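PDB 4E21: 6-phosphogluconate dehydrogenase (Decarboxylating) from Geobacter metallireducens, which probably catalyses the NADP-dependent oxidative decarboxylation of 6-phosphogluconate in the pentose phosphate pathway. Local coordinates for residues M33-V38 against Q59-E64; R39-R42 against E47-V50; V84-V89 against P168-L173. All coordinates share one frame; numbering follows the deposited sequence.

Interaction 1: residues M33-V38 against Q59-E64; sequences MGADMV and QALERE
Leu61 reaches from the end of helix 55-63 to helix 32-43 and forks between two small side chains there. Its CD2 lies 4.0 Å from CB of Ala35. Its other methyl, CD1, lies 4.2 Å from CG1 of Val38. The Val38 and Leu61 side chains cross obliquely, one branch of each doing the touching. The CG of Leu61 stands anti to its own carbonyl carbon (chi1 -85°), which carries the fork toward helix 32-43. Val38 turns CG1 anti to its backbone N (chi1 167°), which presents that methyl to Leu61. All three residues are buried, and the contact is wholly apolar. The helices come no closer than 7.3 Å between CA of Ala35 and CA of Leu61. Helix 32-43 follows strand 24-28 in the dinucleotide-binding (Rossmann-type) domain. Gly34 fits the last glycine of a GxGxxG pattern there, consistent with NADP binding near the start of this helix. Val50 of strand 47-51 and Ile66 each touch both Val38 and Leu61, adding to the packing on this buried side. The side of helix 55-63 turned from this contact is looser: Ala60 and Arg63 are exposed there. Nearer the surface, charged residues border the contact. Glu64 is partly exposed, and its OE2 forms a salt bridge with Arg39 NE, while Arg39 NH1 also pairs with Asp36 OD1.

Interaction 2: residues R39-R42 against E47-V50; sequences RRLR and ECVV
Helix 32-43 nears its end at residues 39-42, and after a short turn the chain enters strand 47-51. The two backbones come closest at Arg42 and Glu47, whose CA atoms are 6.1 Å apart. Side chains fill the gap beside that point. Cys48 points toward the helix. Its SG rests against the root of the Leu41 side chain, 3.6 Å from Leu41 CB and 4.1 Å from Leu41 CG. The sulfur gets there because it stands anti to the carbonyl carbon of its own residue (chi1 -56°). It also lies 4.2 Å from the backbone N of Arg42, where the helix backbone borders the thiol. Both Leu41 and Cys48 are buried, and their meeting is apolar. Arg42 lies at the border of the contact. Its side chain runs out extended, and its guanidinium group ends clear of the strand, where NH1 hydrogen-bonds to the backbone O of Glu64. These pieces belong to the beta-alpha-beta unit of strand 24-28, helix 32-43 and strand 47-51. Strand 47-51 is an outermost strand of the sheet within this chain and pairs in parallel with 24-28. Val38, one turn back along the helix, also touches Cys48. Beyond Leu41 lies helix 167-173, whose Val169 and Leu173 touch the leucine.

Interaction 3: residues V84-V89 against P168-L173; sequences VVWLMV and PVFRTL
Strand 84-87 and helix 168-173 run at 42° to each other, with their axes 12.5 Å apart at the closest approach. The Trp86 side chain covers about half of that distance; helix side chains supply the rest. Its CG stands anti to the backbone N (chi1 -163°), and the six-membered ring is carried out from the sheet toward the helix. Three helix side chains meet its far corner. CD2 of Leu173 is closest, 3.7 Å from Trp86 CH2; the two side chains arrive from opposite directions. CE1 of Phe170 lies 3.9 Å from Trp86 CZ3. The two ring planes are steeply inclined, and Trp86 CH2 lies in the plane of the phenyl ring, at its edge. CG1 of Val169 comes within 4.0 Å of Trp86 CZ3. All four residues are buried. With an alanine here the indole is gone, which is likely to open a gap between sheet and helix and leave Val169, Phe170 and Leu173 without their partner on the strand. Around this cluster, Met37 of helix 32-43 touches both Trp86 and Leu173, while Met27 of strand 24-28 touches Trp86. Elsewhere on helix 167-173, Thr172 OG1 is hydrogen-bonded to His46 NE2. Strand 84-87 is an inner strand, hydrogen-bonded to both neighbours in the parallel part of the sheet. Here a helix packs over the face of a parallel beta-sheet, an arrangement typical of Rossmann-type alpha/beta domains.

All three contacts lie in the probable NADP-binding domain and share helix 32-43 as a common neighbour. Interactions 1 and 2 use it directly, and their centres are about 8 Å apart. Interaction 2 joins the helix and second strand of one beta-alpha-beta unit, and interaction 1 adds the next helix, 55-63. Leu61 CD2 packs 3.7 Å from Arg39 NH2 between them. Interaction 3 lies about 9 Å from interaction 2 and 14 Å from interaction 1, centre to centre. Arg40 NE ties interaction 2 to interaction 3 by a probable hydrogen bond of 3.0 Å to Thr172 O. Gly34, which fits a Rossmann-type glycine-rich pattern, lies in a segment of interaction 1, and its CA is 3.9 Å from Met88 CG of interaction 3.

Interaction 1: residues M33-V38 against Q59-E64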
loop_
_atom_site.group_PDB
_atom_site.type_symbol
_atom_site.label_atom_id
_atom_site.label_comp_id
_atom_site.label_asym_id
_atom_site.label_seq_id
_atom_site.Cartn_x
_atom_site.Cartn_y
_atom_site.Cartn_z
HETATM N N MSE B 33 21.934 -26.184 -6.942
HETATM C CA MSE B 33 21.275 -25.989 -8.232
HETATM C C MSE B 33 22.116 -26.507 -9.409
HETATM O O MSE B 33 21.602 -27.222 -10.282
HETATM C CB MSE B 33 20.901 -24.518 -8.427
HETATM C CG MSE B 33 19.776 -24.020 -7.509
HETATM SE SE MSE B 33 18.126 -24.932 -7.940
HETATM C CE MSE B 33 17.712 -23.991 -9.601
ATOM N N GLY B 34 23.405 -26.162 -9.424
ATOM C CA GLY B 34 24.302 -26.607 -10.487
ATOM C C GLY B 34 24.456 -28.122 -10.529
ATOM O O GLY B 34 24.359 -28.747 -11.596
ATOM N N ALA B 35 24.674 -28.717 -9.354
ATOM C CA ALA B 35 24.767 -30.169 -9.227
ATOM C C ALA B 35 23.494 -30.876 -9.729
ATOM O O ALA B 35 23.574 -31.884 -10.441
ATOM C CB ALA B 35 25.071 -30.545 -7.790
ATOM N N ASP B 36 22.332 -30.327 -9.370
ATOM C CA ASP B 36 21.038 -30.907 -9.738
ATOM C C ASP B 36 20.746 -30.868 -11.227
ATOM O O ASP B 36 20.149 -31.795 -11.780
ATOM C CB ASP B 36 19.898 -30.201 -8.987
ATOM C CG ASP B 36 19.674 -30.777 -7.612
ATOM O OD1 ASP B 36 20.288 -31.832 -7.328
ATOM O OD2 ASP B 36 18.891 -30.188 -6.830
HETATM N N MSE B 37 21.152 -29.783 -11.880
HETATM C CA MSE B 37 20.951 -29.669 -13.321
HETATM C C MSE B 37 21.882 -30.624 -14.049
HETATM O O MSE B 37 21.504 -31.183 -15.070
HETATM C CB MSE B 37 21.153 -28.236 -13.801
HETATM C CG MSE B 37 20.321 -27.249 -13.025
HETATM SE SE MSE B 37 20.599 -25.420 -13.575
HETATM C CE MSE B 37 19.347 -25.351 -15.057
ATOM N N VAL B 38 23.090 -30.816 -13.518
ATOM C CA VAL B 38 24.011 -31.790 -14.104
ATOM C C VAL B 38 23.413 -33.183 -13.948
ATOM O O VAL B 38 23.398 -33.960 -14.904
ATOM C CB VAL B 38 25.420 -31.747 -13.474
ATOM C CG1 VAL B 38 26.203 -32.967 -13.889
ATOM C CG2 VAL B 38 26.148 -30.481 -13.895
ATOM N N GLN B 59 34.825 -32.893 -6.336
ATOM C CA GLN B 59 35.068 -34.270 -5.929
ATOM C C GLN B 59 33.757 -34.995 -5.639
ATOM O O GLN B 59 33.531 -36.118 -6.115
ATOM C CB GLN B 59 36.026 -34.325 -4.734
ATOM C CG GLN B 59 37.502 -34.337 -5.163
ATOM C CD GLN B 59 38.454 -33.950 -4.040
ATOM O OE1 GLN B 59 38.069 -33.245 -3.108
ATOM N NE2 GLN B 59 39.703 -34.410 -4.126
ATOM N N ALA B 60 32.883 -34.335 -4.883
ATOM C CA ALA B 60 31.580 -34.897 -4.580
ATOM C C ALA B 60 30.817 -35.310 -5.859
ATOM O O ALA B 60 30.161 -36.359 -5.893
ATOM C CB ALA B 60 30.774 -33.924 -3.728
ATOM N N LEU B 61 30.911 -34.505 -6.916
ATOM C CA LEU B 61 30.267 -34.879 -8.177
ATOM C C LEU B 61 31.054 -35.967 -8.907
ATOM O O LEU B 61 30.476 -36.806 -9.616
ATOM C CB LEU B 61 30.074 -33.668 -9.094
ATOM C CG LEU B 61 28.827 -32.803 -8.899
ATOM C CD1 LEU B 61 28.177 -32.545 -10.254
ATOM C CD2 LEU B 61 27.840 -33.478 -7.974
ATOM N N GLU B 62 32.376 -35.929 -8.737
ATOM C CA GLU B 62 33.249 -36.963 -9.284
ATOM C C GLU B 62 32.934 -38.330 -8.677
ATOM O O GLU B 62 32.879 -39.330 -9.400
ATOM C CB GLU B 62 34.729 -36.590 -9.130
ATOM C CG GLU B 62 35.315 -36.007 -10.421
ATOM C CD GLU B 62 36.667 -35.331 -10.235
ATOM O OE1 GLU B 62 37.062 -35.084 -9.070
ATOM O OE2 GLU B 62 37.331 -35.041 -11.263
ATOM N N ARG B 63 32.700 -38.359 -7.362
ATOM C CA ARG B 63 32.224 -39.568 -6.692
ATOM C C ARG B 63 30.926 -40.078 -7.331
ATOM O O ARG B 63 30.733 -41.284 -7.475
ATOM C CB ARG B 63 32.019 -39.333 -5.194
ATOM C CG ARG B 63 33.298 -39.327 -4.383
ATOM C CD ARG B 63 33.016 -39.166 -2.896
ATOM N NE ARG B 63 34.210 -38.752 -2.161
ATOM C CZ ARG B 63 34.529 -37.480 -1.917
ATOM N NH1 ARG B 63 33.740 -36.500 -2.343
ATOM N NH2 ARG B 63 35.635 -37.181 -1.241
ATOM N N GLU B 64 30.039 -39.165 -7.722
ATOM C CA GLU B 64 28.856 -39.567 -8.477
ATOM C C GLU B 64 29.196 -40.056 -9.889
ATOM O O GLU B 64 28.312 -40.462 -10.642
ATOM C CB GLU B 64 27.825 -38.438 -8.532
ATOM C CG GLU B 64 26.827 -38.472 -7.388
ATOM C CD GLU B 64 25.927 -37.248 -7.349
ATOM O OE1 GLU B 64 26.431 -36.125 -7.570
ATOM O OE2 GLU B 64 24.716 -37.405 -7.084
#

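Interaction 2: residues R39-R42 against E47-V50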
loop_
_atom_site.group_PDB
_atom_site.type_symbol
_atom_site.label_atom_id
_atom_site.label_comp_id
_atom_site.label_asym_id
_atom_site.label_seq_id
_atom_site.Cartn_x
_atom_site.Cartn_y
_atom_site.Cartn_z
ATOM N N ARG B 39 22.885 -33.482 -12.756
ATOM C CA ARG B 39 22.291 -34.799 -12.530
ATOM C C ARG B 39 21.136 -35.017 -13.481
ATOM O O ARG B 39 21.001 -36.088 -14.064
ATOM C CB ARG B 39 21.843 -34.981 -11.089
ATOM C CG ARG B 39 22.980 -35.034 -10.102
ATOM C CD ARG B 39 22.454 -35.085 -8.685
ATOM N NE ARG B 39 23.527 -34.926 -7.713
ATOM C CZ ARG B 39 23.657 -33.883 -6.901
ATOM N NH1 ARG B 39 22.768 -32.899 -6.926
ATOM N NH2 ARG B 39 24.675 -33.831 -6.053
ATOM N N ARG B 40 20.319 -33.986 -13.665
ATOM C CA ARG B 40 19.191 -34.089 -14.583
ATOM C C ARG B 40 19.679 -34.207 -16.021
ATOM O O ARG B 40 19.191 -35.034 -16.788
ATOM C CB ARG B 40 18.215 -32.911 -14.423
ATOM C CG ARG B 40 17.004 -33.015 -15.350
ATOM C CD ARG B 40 15.888 -32.090 -14.942
ATOM N NE ARG B 40 14.716 -32.201 -15.809
ATOM C CZ ARG B 40 13.639 -32.926 -15.526
ATOM N NH1 ARG B 40 13.590 -33.624 -14.397
ATOM N NH2 ARG B 40 12.613 -32.957 -16.370
ATOM N N LEU B 41 20.636 -33.359 -16.379
ATOM C CA LEU B 41 21.270 -33.379 -17.702
ATOM C C LEU B 41 21.829 -34.774 -18.023
ATOM O O LEU B 41 21.518 -35.350 -19.067
ATOM C CB LEU B 41 22.411 -32.362 -17.728
ATOM C CG LEU B 41 22.344 -31.023 -18.462
ATOM C CD1 LEU B 41 20.968 -30.707 -19.014
ATOM C CD2 LEU B 41 22.890 -29.904 -17.565
ATOM N N ARG B 42 22.659 -35.304 -17.122
ATOM C CA ARG B 42 23.237 -36.637 -17.288
ATOM C C ARG B 42 22.139 -37.683 -17.462
ATOM O O ARG B 42 22.087 -38.402 -18.466
ATOM C CB ARG B 42 24.086 -36.987 -16.072
ATOM C CG ARG B 42 24.710 -38.378 -16.103
ATOM C CD ARG B 42 25.074 -38.788 -14.677
ATOM N NE ARG B 42 26.200 -39.717 -14.583
ATOM C CZ ARG B 42 26.684 -40.174 -13.427
ATOM N NH1 ARG B 42 26.131 -39.783 -12.280
ATOM N NH2 ARG B 42 27.712 -41.024 -13.406
ATOM N N GLU B 47 26.336 -35.225 -21.892
ATOM C CA GLU B 47 27.677 -35.417 -21.333
ATOM C C GLU B 47 28.166 -34.177 -20.611
ATOM O O GLU B 47 28.438 -33.150 -21.238
ATOM C CB GLU B 47 28.680 -35.744 -22.439
ATOM C CG GLU B 47 28.702 -37.191 -22.859
ATOM C CD GLU B 47 29.826 -37.495 -23.847
ATOM O OE1 GLU B 47 31.007 -37.210 -23.520
ATOM O OE2 GLU B 47 29.527 -38.026 -24.946
ATOM N N CYS B 48 28.324 -34.273 -19.300
ATOM C CA CYS B 48 28.679 -33.101 -18.519
ATOM C C CYS B 48 30.111 -33.146 -18.021
ATOM O O CYS B 48 30.619 -34.205 -17.649
ATOM C CB CYS B 48 27.722 -32.937 -17.335
ATOM S SG CYS B 48 25.977 -32.859 -17.809
ATOM N N VAL B 49 30.754 -31.984 -18.017
ATOM C CA VAL B 49 32.053 -31.826 -17.398
ATOM C C VAL B 49 31.818 -30.693 -16.442
ATOM O O VAL B 49 31.246 -29.688 -16.839
ATOM C CB VAL B 49 33.151 -31.389 -18.411
ATOM C CG1 VAL B 49 34.430 -30.992 -17.673
ATOM C CG2 VAL B 49 33.411 -32.466 -19.442
ATOM N N VAL B 50 32.245 -30.843 -15.194
ATOM C CA VAL B 50 31.951 -29.832 -14.191
ATOM C C VAL B 50 33.204 -29.242 -13.581
ATOM O O VAL B 50 34.298 -29.793 -13.708
ATOM C CB VAL B 50 31.038 -30.375 -13.069
ATOM C CG1 VAL B 50 29.900 -31.153 -13.680
ATOM C CG2 VAL B 50 31.839 -31.249 -12.097
#

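Interaction 3: residues V84-V89 against P168-L173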
loop_
_atom_site.group_PDB
_atom_site.type_symbol
_atom_site.label_atom_id
_atom_site.label_comp_id
_atom_site.label_asym_id
_atom_site.label_seq_id
_atom_site.Cartn_x
_atom_site.Cartn_y
_atom_site.Cartn_z
ATOM N N VAL B 84 29.579 -25.570 -25.079
ATOM C CA VAL B 84 28.417 -25.073 -24.343
ATOM C C VAL B 84 28.744 -24.990 -22.849
ATOM O O VAL B 84 28.894 -26.021 -22.181
ATOM C CB VAL B 84 27.198 -25.957 -24.545
ATOM C CG1 VAL B 84 26.087 -25.585 -23.513
ATOM C CG2 VAL B 84 26.694 -25.791 -25.950
ATOM N N VAL B 85 28.864 -23.769 -22.328
ATOM C CA VAL B 85 29.245 -23.573 -20.927
ATOM C C VAL B 85 28.131 -22.935 -20.085
ATOM O O VAL B 85 27.719 -21.813 -20.355
ATOM C CB VAL B 85 30.519 -22.708 -20.794
ATOM C CG1 VAL B 85 30.947 -22.589 -19.309
ATOM C CG2 VAL B 85 31.644 -23.263 -21.669
ATOM N N TRP B 86 27.670 -23.644 -19.059
ATOM C CA TRP B 86 26.613 -23.152 -18.173
ATOM C C TRP B 86 27.191 -22.647 -16.849
ATOM O O TRP B 86 27.979 -23.351 -16.204
ATOM C CB TRP B 86 25.610 -24.270 -17.917
ATOM C CG TRP B 86 24.283 -23.821 -17.380
ATOM C CD1 TRP B 86 24.034 -23.282 -16.145
ATOM C CD2 TRP B 86 23.012 -23.908 -18.042
ATOM N NE1 TRP B 86 22.692 -23.028 -16.004
ATOM C CE2 TRP B 86 22.044 -23.395 -17.153
ATOM C CE3 TRP B 86 22.602 -24.353 -19.306
ATOM C CZ2 TRP B 86 20.694 -23.316 -17.488
ATOM C CZ3 TRP B 86 21.267 -24.286 -19.633
ATOM C CH2 TRP B 86 20.325 -23.769 -18.728
ATOM N N LEU B 87 26.836 -21.419 -16.459
ATOM C CA LEU B 87 27.261 -20.862 -15.170
ATOM C C LEU B 87 26.113 -20.909 -14.157
ATOM O O LEU B 87 25.004 -20.474 -14.455
ATOM C CB LEU B 87 27.766 -19.418 -15.306
ATOM C CG LEU B 87 28.845 -19.074 -16.349
ATOM C CD1 LEU B 87 29.131 -17.583 -16.366
ATOM C CD2 LEU B 87 30.147 -19.827 -16.090
HETATM N N MSE B 88 26.386 -21.462 -12.976
HETATM C CA MSE B 88 25.490 -21.395 -11.821
HETATM C C MSE B 88 26.310 -20.906 -10.631
HETATM O O MSE B 88 26.370 -21.567 -9.591
HETATM C CB MSE B 88 24.867 -22.755 -11.476
HETATM C CG MSE B 88 23.667 -23.172 -12.311
HETATM SE SE MSE B 88 22.377 -21.731 -12.644
HETATM C CE MSE B 88 20.739 -22.722 -12.576
ATOM N N VAL B 89 26.957 -19.759 -10.804
ATOM C CA VAL B 89 27.718 -19.133 -9.728
ATOM C C VAL B 89 26.953 -17.935 -9.137
ATOM O O VAL B 89 25.956 -17.485 -9.705
ATOM C CB VAL B 89 29.112 -18.683 -10.226
ATOM C CG1 VAL B 89 29.897 -19.873 -10.726
ATOM C CG2 VAL B 89 28.993 -17.654 -11.332
ATOM N N PRO B 168 18.093 -28.962 -27.283
ATOM C CA PRO B 168 18.106 -30.266 -26.591
ATOM C C PRO B 168 18.417 -30.163 -25.097
ATOM O O PRO B 168 17.941 -30.971 -24.289
ATOM C CB PRO B 168 19.228 -31.039 -27.308
ATOM C CG PRO B 168 19.314 -30.410 -28.647
ATOM C CD PRO B 168 19.032 -28.937 -28.415
ATOM N N VAL B 169 19.231 -29.181 -24.732
ATOM C CA VAL B 169 19.566 -28.974 -23.328
ATOM C C VAL B 169 18.354 -28.440 -22.568
ATOM O O VAL B 169 18.104 -28.840 -21.440
ATOM C CB VAL B 169 20.762 -28.024 -23.160
ATOM C CG1 VAL B 169 20.947 -27.651 -21.695
ATOM C CG2 VAL B 169 22.030 -28.669 -23.740
ATOM N N PHE B 170 17.600 -27.550 -23.200
ATOM C CA PHE B 170 16.422 -26.975 -22.556
ATOM C C PHE B 170 15.310 -28.013 -22.402
ATOM O O PHE B 170 14.719 -28.145 -21.322
ATOM C CB PHE B 170 15.913 -25.764 -23.332
ATOM C CG PHE B 170 16.861 -24.613 -23.330
ATOM C CD1 PHE B 170 17.619 -24.334 -22.208
ATOM C CD2 PHE B 170 16.987 -23.802 -24.445
ATOM C CE1 PHE B 170 18.498 -23.263 -22.205
ATOM C CE2 PHE B 170 17.845 -22.725 -24.436
ATOM C CZ PHE B 170 18.606 -22.461 -23.321
ATOM N N ARG B 171 15.048 -28.764 -23.471
ATOM C CA ARG B 171 14.076 -29.849 -23.422
ATOM C C ARG B 171 14.309 -30.797 -22.262
ATOM O O ARG B 171 13.375 -31.151 -21.541
ATOM C CB ARG B 171 14.115 -30.639 -24.708
ATOM C CG ARG B 171 13.193 -30.094 -25.747
ATOM C CD ARG B 171 13.342 -30.873 -27.022
ATOM N NE ARG B 171 12.022 -31.122 -27.575
ATOM C CZ ARG B 171 11.363 -30.246 -28.318
ATOM N NH1 ARG B 171 11.917 -29.068 -28.602
ATOM N NH2 ARG B 171 10.154 -30.555 -28.780
ATOM N N THR B 172 15.557 -31.211 -22.084
ATOM C CA THR B 172 15.901 -32.116 -20.992
ATOM C C THR B 172 15.641 -31.465 -19.646
ATOM O O THR B 172 15.089 -32.092 -18.739
ATOM C CB THR B 172 17.379 -32.538 -21.069
ATOM O OG1 THR B 172 17.585 -33.248 -22.286
ATOM C CG2 THR B 172 17.776 -33.434 -19.894
ATOM N N LEU B 173 16.038 -30.202 -19.530
ATOM C CA LEU B 173 15.967 -29.467 -18.280
ATOM C C LEU B 173 14.522 -29.120 -17.869
ATOM O O LEU B 173 14.194 -29.117 -16.690
ATOM C CB LEU B 173 16.780 -28.195 -18.416
ATOM C CG LEU B 173 18.070 -28.054 -17.605
ATOM C CD1 LEU B 173 18.637 -29.370 -17.190
ATOM C CD2 LEU B 173 19.086 -27.208 -18.374
#